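Local coordinates for LPXTG-motif cell wall anchor domain protein (Mobiluncus mulieris, PDB 5U5O), which probably serves as a giant surface adhesin, of which this piece comprises two Ig-like domains carrying intramolecular disulfide, isopeptide and ester bond cross-links, at residues Ala26-Asn37 against Val92-Val103; Pro223-Val234 against Asn262-Thr272. One frame throughout, in Å; residues are numbered along the deposited sequence.

Contact 1 (Ala26-Asn37 against Val92-Val103); sequences AFTIKDTVRLYN and VKVYETEMDLTV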
loop_
_atom_site.group_PDB
_atom_site.type_symbol
_atom_site.label_atom_id
_atom_site.label_comp_id
_atom_site.label_asym_id
_atom_site.label_seq_id
_atom_site.Cartn_x
_atom_site.Cartn_y
_atom_site.Cartn_z
ATOM N N ALA A 26 7.932 11.438 -3.249
ATOM C CA ALA A 26 8.627 10.972 -2.049
ATOM C C ALA A 26 7.769 11.227 -0.842
ATOM O O ALA A 26 6.858 12.054 -0.874
ATOM C CB ALA A 26 9.954 11.695 -1.894
ATOM N N PHE A 27 8.087 10.518 0.232
ATOM C CA PHE A 27 7.421 10.699 1.504
ATOM C C PHE A 27 8.464 10.855 2.584
ATOM O O PHE A 27 9.528 10.250 2.508
ATOM C CB PHE A 27 6.564 9.493 1.839
ATOM C CG PHE A 27 5.411 9.333 0.913
ATOM C CD1 PHE A 27 4.210 9.998 1.155
ATOM C CD2 PHE A 27 5.527 8.539 -0.201
ATOM C CE1 PHE A 27 3.137 9.861 0.295
ATOM C CE2 PHE A 27 4.459 8.400 -1.075
ATOM C CZ PHE A 27 3.261 9.060 -0.820
ATOM N N THR A 28 8.150 11.691 3.561
ATOM C CA THR A 28 9.058 11.943 4.660
ATOM C C THR A 28 8.484 11.342 5.926
ATOM O O THR A 28 7.395 11.720 6.373
ATOM C CB THR A 28 9.293 13.437 4.877
ATOM O OG1 THR A 28 9.918 13.980 3.710
ATOM C CG2 THR A 28 10.213 13.672 6.080
ATOM N N ILE A 29 9.223 10.381 6.476
ATOM C CA ILE A 29 8.930 9.806 7.786
ATOM C C ILE A 29 9.622 10.697 8.833
ATOM O O ILE A 29 10.852 10.865 8.800
ATOM C CB ILE A 29 9.373 8.335 7.858
ATOM C CG1 ILE A 29 8.456 7.414 7.040
ATOM C CG2 ILE A 29 9.334 7.840 9.303
ATOM C CD1 ILE A 29 8.424 7.646 5.541
ATOM N N LYS A 30 8.822 11.328 9.690
ATOM C CA LYS A 30 9.337 11.993 10.884
ATOM C C LYS A 30 9.675 10.920 11.931
ATOM O O LYS A 30 8.803 10.189 12.408
ATOM C CB LYS A 30 8.312 12.950 11.454
ATOM C CG LYS A 30 8.857 13.819 12.579
ATOM C CD LYS A 30 7.711 14.538 13.241
ATOM C CE LYS A 30 8.185 15.546 14.256
ATOM N NZ LYS A 30 7.051 16.387 14.726
ATOM N N ASP A 31 10.955 10.870 12.277
ATOM C CA ASP A 31 11.485 9.916 13.260
ATOM C C ASP A 31 11.775 10.708 14.537
ATOM O O ASP A 31 12.779 11.387 14.628
ATOM C CB ASP A 31 12.716 9.306 12.640
ATOM C CG ASP A 31 13.512 8.428 13.593
ATOM O OD1 ASP A 31 13.029 8.035 14.712
ATOM O OD2 ASP A 31 14.621 8.108 13.119
ATOM N N THR A 32 10.793 10.713 15.431
ATOM C CA THR A 32 10.941 11.399 16.713
ATOM C C THR A 32 11.721 10.476 17.647
ATOM O O THR A 32 11.265 9.388 17.967
ATOM C CB THR A 32 9.591 11.797 17.313
ATOM O OG1 THR A 32 8.937 12.686 16.407
ATOM C CG2 THR A 32 9.737 12.526 18.615
ATOM N N VAL A 33 12.908 10.931 18.015
ATOM C CA VAL A 33 13.862 10.128 18.801
ATOM C C VAL A 33 13.797 10.492 20.280
ATOM O O VAL A 33 13.823 11.643 20.655
ATOM C CB VAL A 33 15.274 10.339 18.246
ATOM C CG1 VAL A 33 16.259 9.458 19.016
ATOM C CG2 VAL A 33 15.317 10.049 16.732
ATOM N N ARG A 34 13.650 9.448 21.097
ATOM C CA ARG A 34 13.522 9.575 22.555
ATOM C C ARG A 34 14.779 8.967 23.199
ATOM O O ARG A 34 15.052 7.785 23.013
ATOM C CB ARG A 34 12.260 8.849 23.010
ATOM C CG ARG A 34 10.988 9.205 22.249
ATOM C CD ARG A 34 10.306 10.417 22.840
ATOM N NE ARG A 34 9.623 10.110 24.114
ATOM C CZ ARG A 34 8.896 10.977 24.817
ATOM N NH1 ARG A 34 8.719 12.215 24.358
ATOM N NH2 ARG A 34 8.314 10.632 25.968
ATOM N N LEU A 35 15.537 9.828 23.865
ATOM C CA LEU A 35 16.775 9.410 24.517
ATOM C C LEU A 35 16.535 9.261 26.008
ATOM O O LEU A 35 16.050 10.168 26.662
ATOM C CB LEU A 35 17.873 10.414 24.293
ATOM C CG LEU A 35 18.179 10.743 22.826
ATOM C CD1 LEU A 35 19.268 11.801 22.716
ATOM C CD2 LEU A 35 18.561 9.523 22.005
ATOM N N TYR A 36 16.887 8.079 26.550
ATOM C CA TYR A 36 16.548 7.681 27.942
ATOM C C TYR A 36 17.785 7.669 28.824
ATOM O O TYR A 36 18.754 7.020 28.461
ATOM C CB TYR A 36 15.904 6.299 27.960
ATOM C CG TYR A 36 14.744 6.157 27.016
ATOM C CD1 TYR A 36 13.680 7.044 27.067
ATOM C CD2 TYR A 36 14.711 5.140 26.100
ATOM C CE1 TYR A 36 12.606 6.923 26.212
ATOM C CE2 TYR A 36 13.642 5.019 25.201
ATOM C CZ TYR A 36 12.593 5.907 25.302
ATOM O OH TYR A 36 11.521 5.804 24.414
ATOM N N ASN A 37 17.752 8.495 29.860
ATOM C CA ASN A 37 18.824 8.448 30.899
ATOM C C ASN A 37 20.194 8.728 30.301
ATOM O O ASN A 37 21.204 8.138 30.715
ATOM C CB ASN A 37 18.779 7.140 31.716
ATOM C CG ASN A 37 17.578 7.092 32.597
ATOM O OD1 ASN A 37 17.020 8.114 32.981
ATOM N ND2 ASN A 37 17.230 5.886 33.036
ATOM N N VAL A 92 12.658 7.604 34.817
ATOM C CA VAL A 92 13.410 7.768 33.573
ATOM C C VAL A 92 13.385 9.215 33.072
ATOM O O VAL A 92 12.342 9.862 33.109
ATOM C CB VAL A 92 12.930 6.786 32.473
ATOM C CG1 VAL A 92 11.503 7.063 32.024
ATOM C CG2 VAL A 92 13.871 6.783 31.284
ATOM N N LYS A 93 14.549 9.702 32.671
ATOM C CA LYS A 93 14.688 11.037 32.113
ATOM C C LYS A 93 14.706 10.878 30.603
ATOM O O LYS A 93 15.535 10.189 30.034
ATOM C CB LYS A 93 15.946 11.731 32.621
ATOM C CG LYS A 93 15.856 12.031 34.117
ATOM C CD LYS A 93 17.130 12.657 34.665
ATOM C CE LYS A 93 17.123 12.726 36.185
ATOM N NZ LYS A 93 16.146 13.715 36.710
ATOM N N VAL A 94 13.764 11.567 29.934
ATOM C CA VAL A 94 13.550 11.460 28.467
ATOM C C VAL A 94 13.870 12.786 27.798
ATOM O O VAL A 94 13.403 13.809 28.254
ATOM C CB VAL A 94 12.124 11.027 28.126
ATOM C CG1 VAL A 94 11.992 10.769 26.628
ATOM C CG2 VAL A 94 11.715 9.796 28.914
ATOM N N TYR A 95 14.752 12.710 26.820
ATOM C CA TYR A 95 15.118 13.864 26.010
ATOM C C TYR A 95 14.756 13.578 24.560
ATOM O O TYR A 95 15.117 12.539 24.017
ATOM C CB TYR A 95 16.596 14.148 26.125
ATOM C CG TYR A 95 17.024 14.429 27.544
ATOM C CD1 TYR A 95 17.310 13.389 28.431
ATOM C CD2 TYR A 95 17.126 15.734 28.022
ATOM C CE1 TYR A 95 17.696 13.649 29.734
ATOM C CE2 TYR A 95 17.526 15.985 29.338
ATOM C CZ TYR A 95 17.804 14.932 30.188
ATOM O OH TYR A 95 18.184 15.196 31.479
ATOM N N GLU A 96 14.078 14.534 23.906
ATOM C CA GLU A 96 13.514 14.310 22.573
ATOM C C GLU A 96 14.202 15.151 21.515
ATOM O O GLU A 96 14.497 16.316 21.736
ATOM C CB GLU A 96 12.034 14.597 22.604
ATOM C CG GLU A 96 11.304 14.217 21.323
ATOM C CD GLU A 96 9.820 14.446 21.428
ATOM O OE1 GLU A 96 9.097 13.555 21.910
ATOM O OE2 GLU A 96 9.336 15.488 20.933
ATOM N N THR A 97 14.481 14.510 20.387
ATOM C CA THR A 97 14.909 15.231 19.183
ATOM C C THR A 97 14.260 14.530 18.001
ATOM O O THR A 97 13.386 13.687 18.186
ATOM C CB THR A 97 16.445 15.271 19.098
ATOM O OG1 THR A 97 16.827 16.117 18.006
ATOM C CG2 THR A 97 17.061 13.899 18.933
ATOM N N GLU A 98 14.599 14.940 16.779
ATOM C CA GLU A 98 13.987 14.298 15.610
ATOM C C GLU A 98 14.911 14.265 14.417
ATOM O O GLU A 98 15.851 15.057 14.327
ATOM C CB GLU A 98 12.683 14.988 15.222
ATOM C CG GLU A 98 12.841 16.432 14.806
ATOM C CD GLU A 98 11.510 17.086 14.515
ATOM O OE1 GLU A 98 10.808 17.458 15.476
ATOM O OE2 GLU A 98 11.167 17.231 13.324
ATOM N N MET A 99 14.630 13.338 13.504
ATOM C CA MET A 99 15.314 13.273 12.214
ATOM C C MET A 99 14.294 12.881 11.152
ATOM O O MET A 99 13.262 12.293 11.464
ATOM C CB MET A 99 16.503 12.309 12.205
ATOM C CG MET A 99 16.373 11.082 13.123
ATOM S SD MET A 99 17.595 9.786 12.787
ATOM C CE MET A 99 19.122 10.728 12.907
ATOM N N ASP A 100 14.569 13.258 9.904
ATOM C CA ASP A 100 13.716 12.900 8.778
ATOM C C ASP A 100 14.291 11.736 7.995
ATOM O O ASP A 100 15.497 11.672 7.760
ATOM C CB ASP A 100 13.584 14.085 7.827
ATOM C CG ASP A 100 12.692 15.191 8.363
ATOM O OD1 ASP A 100 11.901 14.992 9.307
ATOM O OD2 ASP A 100 12.702 16.271 7.715
ATOM N N LEU A 101 13.414 10.822 7.581
ATOM C CA LEU A 101 13.771 9.701 6.712
ATOM C C LEU A 101 12.885 9.780 5.464
ATOM O O LEU A 101 11.672 9.557 5.543
ATOM C CB LEU A 101 13.564 8.370 7.448
ATOM C CG LEU A 101 14.518 8.113 8.622
ATOM C CD1 LEU A 101 14.010 6.964 9.477
ATOM C CD2 LEU A 101 15.919 7.820 8.109
ATOM N N THR A 102 13.492 10.116 4.330
ATOM C CA THR A 102 12.746 10.381 3.111
ATOM C C THR A 102 12.913 9.229 2.145
ATOM O O THR A 102 14.023 8.833 1.804
ATOM C CB THR A 102 13.177 11.730 2.524
ATOM O OG1 THR A 102 12.835 12.755 3.467
ATOM C CG2 THR A 102 12.473 12.018 1.220
ATOM N N VAL A 103 11.779 8.692 1.702
ATOM C CA VAL A 103 11.745 7.559 0.787
ATOM C C VAL A 103 11.062 7.962 -0.519
ATOM O O VAL A 103 10.001 8.600 -0.520
ATOM C CB VAL A 103 11.080 6.315 1.447
ATOM C CG1 VAL A 103 9.688 6.613 1.983
ATOM C CG2 VAL A 103 11.075 5.124 0.506
HETATM O O HOH W 1 9.491 15.558 17.227
#

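Contact 2 (Pro223-Val234 against Asn262-Thr272); sequences PLGDTCTISEDV and NGEAVVKIGGT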
loop_
_atom_site.group_PDB
_atom_site.type_symbol
_atom_site.label_atom_id
_atom_site.label_comp_id
_atom_site.label_asym_id
_atom_site.label_seq_id
_atom_site.Cartn_x
_atom_site.Cartn_y
_atom_site.Cartn_z
ATOM N N PRO A 223 -6.559 -3.569 -7.281
ATOM C CA PRO A 223 -5.323 -2.783 -7.302
ATOM C C PRO A 223 -5.261 -1.842 -8.520
ATOM O O PRO A 223 -5.642 -2.216 -9.624
ATOM C CB PRO A 223 -4.237 -3.856 -7.393
ATOM C CG PRO A 223 -4.829 -5.041 -6.716
ATOM C CD PRO A 223 -6.282 -5.004 -7.123
ATOM N N LEU A 224 -4.779 -0.629 -8.304
ATOM C CA LEU A 224 -4.640 0.353 -9.360
ATOM C C LEU A 224 -3.607 -0.113 -10.382
ATOM O O LEU A 224 -2.477 -0.468 -10.055
ATOM C CB LEU A 224 -4.276 1.692 -8.755
ATOM C CG LEU A 224 -5.391 2.308 -7.897
ATOM C CD1 LEU A 224 -4.863 3.552 -7.198
ATOM C CD2 LEU A 224 -6.641 2.632 -8.713
ATOM N N GLY A 225 -4.044 -0.149 -11.640
ATOM C CA GLY A 225 -3.258 -0.700 -12.729
ATOM C C GLY A 225 -3.470 -2.157 -13.044
ATOM O O GLY A 225 -2.764 -2.708 -13.890
ATOM N N ASP A 226 -4.425 -2.803 -12.368
ATOM C CA ASP A 226 -4.665 -4.208 -12.599
ATOM C C ASP A 226 -5.297 -4.419 -13.976
ATOM O O ASP A 226 -5.905 -3.503 -14.594
ATOM C CB ASP A 226 -5.574 -4.801 -11.510
ATOM C CG ASP A 226 -5.302 -6.260 -11.245
ATOM O OD1 ASP A 226 -4.560 -6.918 -12.030
ATOM O OD2 ASP A 226 -5.819 -6.766 -10.213
ATOM N N THR A 227 -5.065 -5.615 -14.494
ATOM C CA THR A 227 -5.730 -6.096 -15.699
ATOM C C THR A 227 -6.865 -7.002 -15.258
ATOM O O THR A 227 -6.645 -7.961 -14.499
ATOM C CB THR A 227 -4.751 -6.891 -16.574
ATOM O OG1 THR A 227 -3.716 -6.017 -17.025
ATOM C CG2 THR A 227 -5.428 -7.512 -17.799
ATOM N N CYS A 228 -8.093 -6.700 -15.725
ATOM C CA CYS A 228 -9.255 -7.466 -15.355
ATOM C C CYS A 228 -9.870 -8.092 -16.637
ATOM O O CYS A 228 -9.986 -7.385 -17.686
ATOM C CB CYS A 228 -10.215 -6.510 -14.743
ATOM S SG CYS A 228 -11.934 -6.982 -14.650
ATOM N N THR A 229 -10.271 -9.340 -16.581
ATOM C CA THR A 229 -10.967 -10.003 -17.670
ATOM C C THR A 229 -12.406 -10.233 -17.266
ATOM O O THR A 229 -12.733 -10.496 -16.098
ATOM C CB THR A 229 -10.283 -11.311 -18.108
ATOM O OG1 THR A 229 -10.252 -12.252 -17.028
ATOM C CG2 THR A 229 -8.856 -11.047 -18.580
ATOM N N ILE A 230 -13.285 -10.105 -18.263
ATOM C CA ILE A 230 -14.702 -10.374 -18.112
ATOM C C ILE A 230 -15.023 -11.455 -19.135
ATOM O O ILE A 230 -14.751 -11.271 -20.337
ATOM C CB ILE A 230 -15.528 -9.094 -18.427
ATOM C CG1 ILE A 230 -15.126 -7.948 -17.514
ATOM C CG2 ILE A 230 -17.014 -9.367 -18.267
ATOM C CD1 ILE A 230 -15.585 -6.592 -17.994
ATOM N N SER A 231 -15.666 -12.528 -18.700
ATOM C CA SER A 231 -15.993 -13.669 -19.544
ATOM C C SER A 231 -17.451 -13.998 -19.354
ATOM O O SER A 231 -17.878 -14.296 -18.232
ATOM C CB SER A 231 -15.180 -14.902 -19.121
ATOM O OG SER A 231 -13.787 -14.656 -19.151
ATOM N N GLU A 232 -18.227 -13.945 -20.433
ATOM C CA GLU A 232 -19.621 -14.361 -20.388
ATOM C C GLU A 232 -19.761 -15.802 -20.840
ATOM O O GLU A 232 -19.076 -16.237 -21.754
ATOM C CB GLU A 232 -20.476 -13.477 -21.315
ATOM C CG GLU A 232 -21.959 -13.665 -21.076
ATOM C CD GLU A 232 -22.830 -12.734 -21.886
ATOM O OE1 GLU A 232 -22.331 -11.711 -22.413
ATOM O OE2 GLU A 232 -24.029 -13.053 -21.941
ATOM N N ASP A 233 -20.695 -16.533 -20.241
ATOM C CA ASP A 233 -21.113 -17.812 -20.779
ATOM C C ASP A 233 -22.049 -17.574 -21.958
ATOM O O ASP A 233 -23.271 -17.518 -21.810
ATOM C CB ASP A 233 -21.797 -18.647 -19.680
ATOM C CG ASP A 233 -22.194 -20.040 -20.136
ATOM O OD1 ASP A 233 -22.107 -20.379 -21.339
ATOM O OD2 ASP A 233 -22.590 -20.828 -19.253
ATOM N N VAL A 234 -21.453 -17.477 -23.138
ATOM C CA VAL A 234 -22.211 -17.089 -24.323
ATOM C C VAL A 234 -23.182 -18.197 -24.725
ATOM O O VAL A 234 -24.332 -17.910 -25.092
ATOM C CB VAL A 234 -21.300 -16.693 -25.511
ATOM C CG1 VAL A 234 -22.150 -16.352 -26.728
ATOM C CG2 VAL A 234 -20.424 -15.511 -25.144
ATOM N N ASN A 262 -15.541 -13.471 -28.893
ATOM C CA ASN A 262 -16.890 -13.099 -28.525
ATOM C C ASN A 262 -17.192 -13.519 -27.090
ATOM O O ASN A 262 -17.020 -14.683 -26.722
ATOM C CB ASN A 262 -17.883 -13.728 -29.487
ATOM C CG ASN A 262 -19.290 -13.244 -29.256
ATOM O OD1 ASN A 262 -19.542 -12.049 -29.218
ATOM N ND2 ASN A 262 -20.219 -14.160 -29.124
ATOM N N GLY A 263 -17.647 -12.556 -26.294
ATOM C CA GLY A 263 -17.970 -12.797 -24.886
ATOM C C GLY A 263 -16.812 -12.618 -23.920
ATOM O O GLY A 263 -17.003 -12.812 -22.712
ATOM N N GLU A 264 -15.635 -12.224 -24.420
ATOM C CA GLU A 264 -14.430 -12.029 -23.608
ATOM C C GLU A 264 -13.949 -10.604 -23.736
ATOM O O GLU A 264 -13.788 -10.091 -24.858
ATOM C CB GLU A 264 -13.304 -12.958 -24.080
ATOM C CG GLU A 264 -13.630 -14.441 -23.991
ATOM C CD GLU A 264 -13.688 -14.954 -22.571
ATOM O OE1 GLU A 264 -13.098 -14.328 -21.658
ATOM O OE2 GLU A 264 -14.338 -15.991 -22.370
ATOM N N ALA A 265 -13.724 -9.924 -22.620
ATOM C CA ALA A 265 -13.194 -8.570 -22.626
ATOM C C ALA A 265 -12.011 -8.484 -21.695
ATOM O O ALA A 265 -11.892 -9.271 -20.727
ATOM C CB ALA A 265 -14.252 -7.583 -22.176
ATOM N N VAL A 266 -11.151 -7.522 -21.952
ATOM C CA VAL A 266 -10.033 -7.171 -21.088
ATOM C C VAL A 266 -10.091 -5.670 -20.867
ATOM O O VAL A 266 -10.250 -4.895 -21.831
ATOM C CB VAL A 266 -8.679 -7.554 -21.704
ATOM C CG1 VAL A 266 -7.536 -7.258 -20.737
ATOM C CG2 VAL A 266 -8.659 -9.021 -22.103
ATOM N N VAL A 267 -9.935 -5.227 -19.624
ATOM C CA VAL A 267 -9.970 -3.809 -19.295
ATOM C C VAL A 267 -8.943 -3.541 -18.191
ATOM O O VAL A 267 -8.709 -4.414 -17.330
ATOM C CB VAL A 267 -11.407 -3.380 -18.909
ATOM C CG1 VAL A 267 -11.894 -4.087 -17.652
ATOM C CG2 VAL A 267 -11.545 -1.876 -18.806
ATOM N N LYS A 268 -8.319 -2.378 -18.209
ATOM C CA LYS A 268 -7.377 -1.955 -17.179
ATOM C C LYS A 268 -8.158 -1.162 -16.156
ATOM O O LYS A 268 -9.039 -0.349 -16.525
ATOM C CB LYS A 268 -6.291 -1.061 -17.768
ATOM C CG LYS A 268 -5.423 -1.705 -18.847
ATOM C CD LYS A 268 -4.539 -2.830 -18.343
ATOM C CE LYS A 268 -3.509 -2.382 -17.305
ATOM N NZ LYS A 268 -2.610 -1.277 -17.754
ATOM N N ILE A 269 -7.815 -1.394 -14.882
ATOM C CA ILE A 269 -8.468 -0.710 -13.792
ATOM C C ILE A 269 -7.428 0.211 -13.150
ATOM O O ILE A 269 -6.646 -0.218 -12.298
ATOM C CB ILE A 269 -9.004 -1.735 -12.755
ATOM C CG1 ILE A 269 -9.853 -2.825 -13.418
ATOM C CG2 ILE A 269 -9.792 -1.030 -11.654
ATOM C CD1 ILE A 269 -11.105 -2.346 -14.125
ATOM N N GLY A 270 -7.412 1.471 -13.594
ATOM C CA GLY A 270 -6.458 2.470 -13.094
ATOM C C GLY A 270 -5.101 2.342 -13.752
ATOM O O GLY A 270 -4.897 1.490 -14.617
ATOM N N GLY A 271 -4.176 3.202 -13.331
ATOM C CA GLY A 271 -2.777 3.170 -13.775
ATOM C C GLY A 271 -1.826 2.679 -12.701
ATOM O O GLY A 271 -2.162 2.668 -11.514
ATOM N N THR A 272 -0.623 2.296 -13.131
ATOM C CA THR A 272 0.391 1.679 -12.262
ATOM C C THR A 272 0.986 2.645 -11.234
ATOM O O THR A 272 0.540 3.780 -11.085
ATOM C CB THR A 272 1.553 1.094 -13.100
ATOM O OG1 THR A 272 1.024 0.334 -14.194
ATOM C CG2 THR A 272 2.439 0.188 -12.260
HETATM O O HOH W 2 -0.951 -1.093 -15.245
HETATM O O HOH W 3 -16.631 -16.757 -23.061
#

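Contact 1 (Ala26-Asn37 against Val92-Val103)
Phe-27 to Tyr-36 runs antiparallel to Val-94 to Val-103 in an unbroken ladder, the two strand axes at 154° and the hydrogen-bonded pairs falling from Phe-27 with Val-103 to Leu-35 with Tyr-95. Beyond the last pair Asn-37 takes over: its N donates to Lys-93 O, while its side chain bends back and OD1 accepts from Lys-93 N at 3.0 Å, the donor tilted well out of the amide plane. On the face of Arg-34 and Glu-96, Arg-34 NH1 reaches Glu-96 OE1 at 2.8 Å, a salt bridge near the guanidinium plane but on the anti side of OE1 and well out of the carboxylate plane. The arginine chain, bent at chi2 and chi3, also lays one guanidinium face on Val-94 CG1, and its NH2 has further partners in Glu-84 and Pro-79 O. The other methyl, Val-94 CG2, meets the edge of the Tyr-36 ring, 3.9 Å from Tyr-36 CD1. Further along this face, a water joins Thr-32 OG1 to Glu-98 OE1, and Lys-30 makes a long salt bridge to Glu-98. Thr-28 OG1 and Thr-102 OG1 share a hydrogen bond of 3.2 Å. On the opposite face Ile-29 and Val-103 pack on Leu-50, Leu-35 on Leu-126, and Met-99 on Ile-46 and Glu-124. There Asp-31 and Met-99 lie side by side, Asp-31 OD2 3.4 Å from Met-99 SD. The ladder thus has one mixed face, with charged and hydroxyl pairs beside the Tyr-36 and Val-94 packing, and one largely apolar face where Asp-31 OD2 lies close to the Glu-124 carboxylate.

Contact 2 (Pro223-Val234 against Asn262-Thr272)
An antiparallel strand pair in the DUF5979 domain, 226-232 with 264-269, begins at a type II turn and a G1 beta bulge. Gly-225 and Asp-226 both face Ile-269: Gly-225 N donates to Ile-269 O at 2.7 Å, Asp-226 N only weakly to the same oxygen. Gly-225 takes phi 92° and psi 5°, where a CB would jam against the preceding carbonyl oxygen and lie tight against Gly-271 and Thr-272; glycine accommodates this corner. Past the bulge the pairing is regular as far as Glu-232 N on Gly-263 O, where Val-234 CG2 rests 3.7 Å from Gly-263 CA, a fit that leaves little room for a side chain there. On the buried face, Cys-228 CB touches Ile-269 CG1 at 3.9 Å, and Ile-230 packs beside Ala-265 against Leu-173 and Phe-249. Cys-228 forms the disulfide with Cys-200, tying this strand to its other neighbour, 193-200. Across the outer face Thr-227 CG2 meets Val-266 CG1 at 3.6 Å, and Lys-268, curled at chi2, chi3 and chi4, passes its CD by Thr-227 OG1. That curl brings Lys-268 NZ to 3.0 Å from a water oxygen, and the same water donates to Gly-225 O and bonds Thr-272 OG1.

The two contacts come in series along the chain, contact 1 closing before contact 2 opens, and lie on opposite sides of its centre. Their centres are 45 Å apart and their nearest atoms about 12 Å, so they do not touch. Contact 1 pairs the two central strands of a four-stranded antiparallel sheet in the T-Q ester bond domain; contact 2 joins inner strands of a five-stranded antiparallel sheet in the DUF5979 domain. With both segments in one domain and one separate sheet, each contact is internal to its own module. Strand 150-178, broken along its length, runs between the two, consistent with a giant adhesin built from successive Ig-like domains.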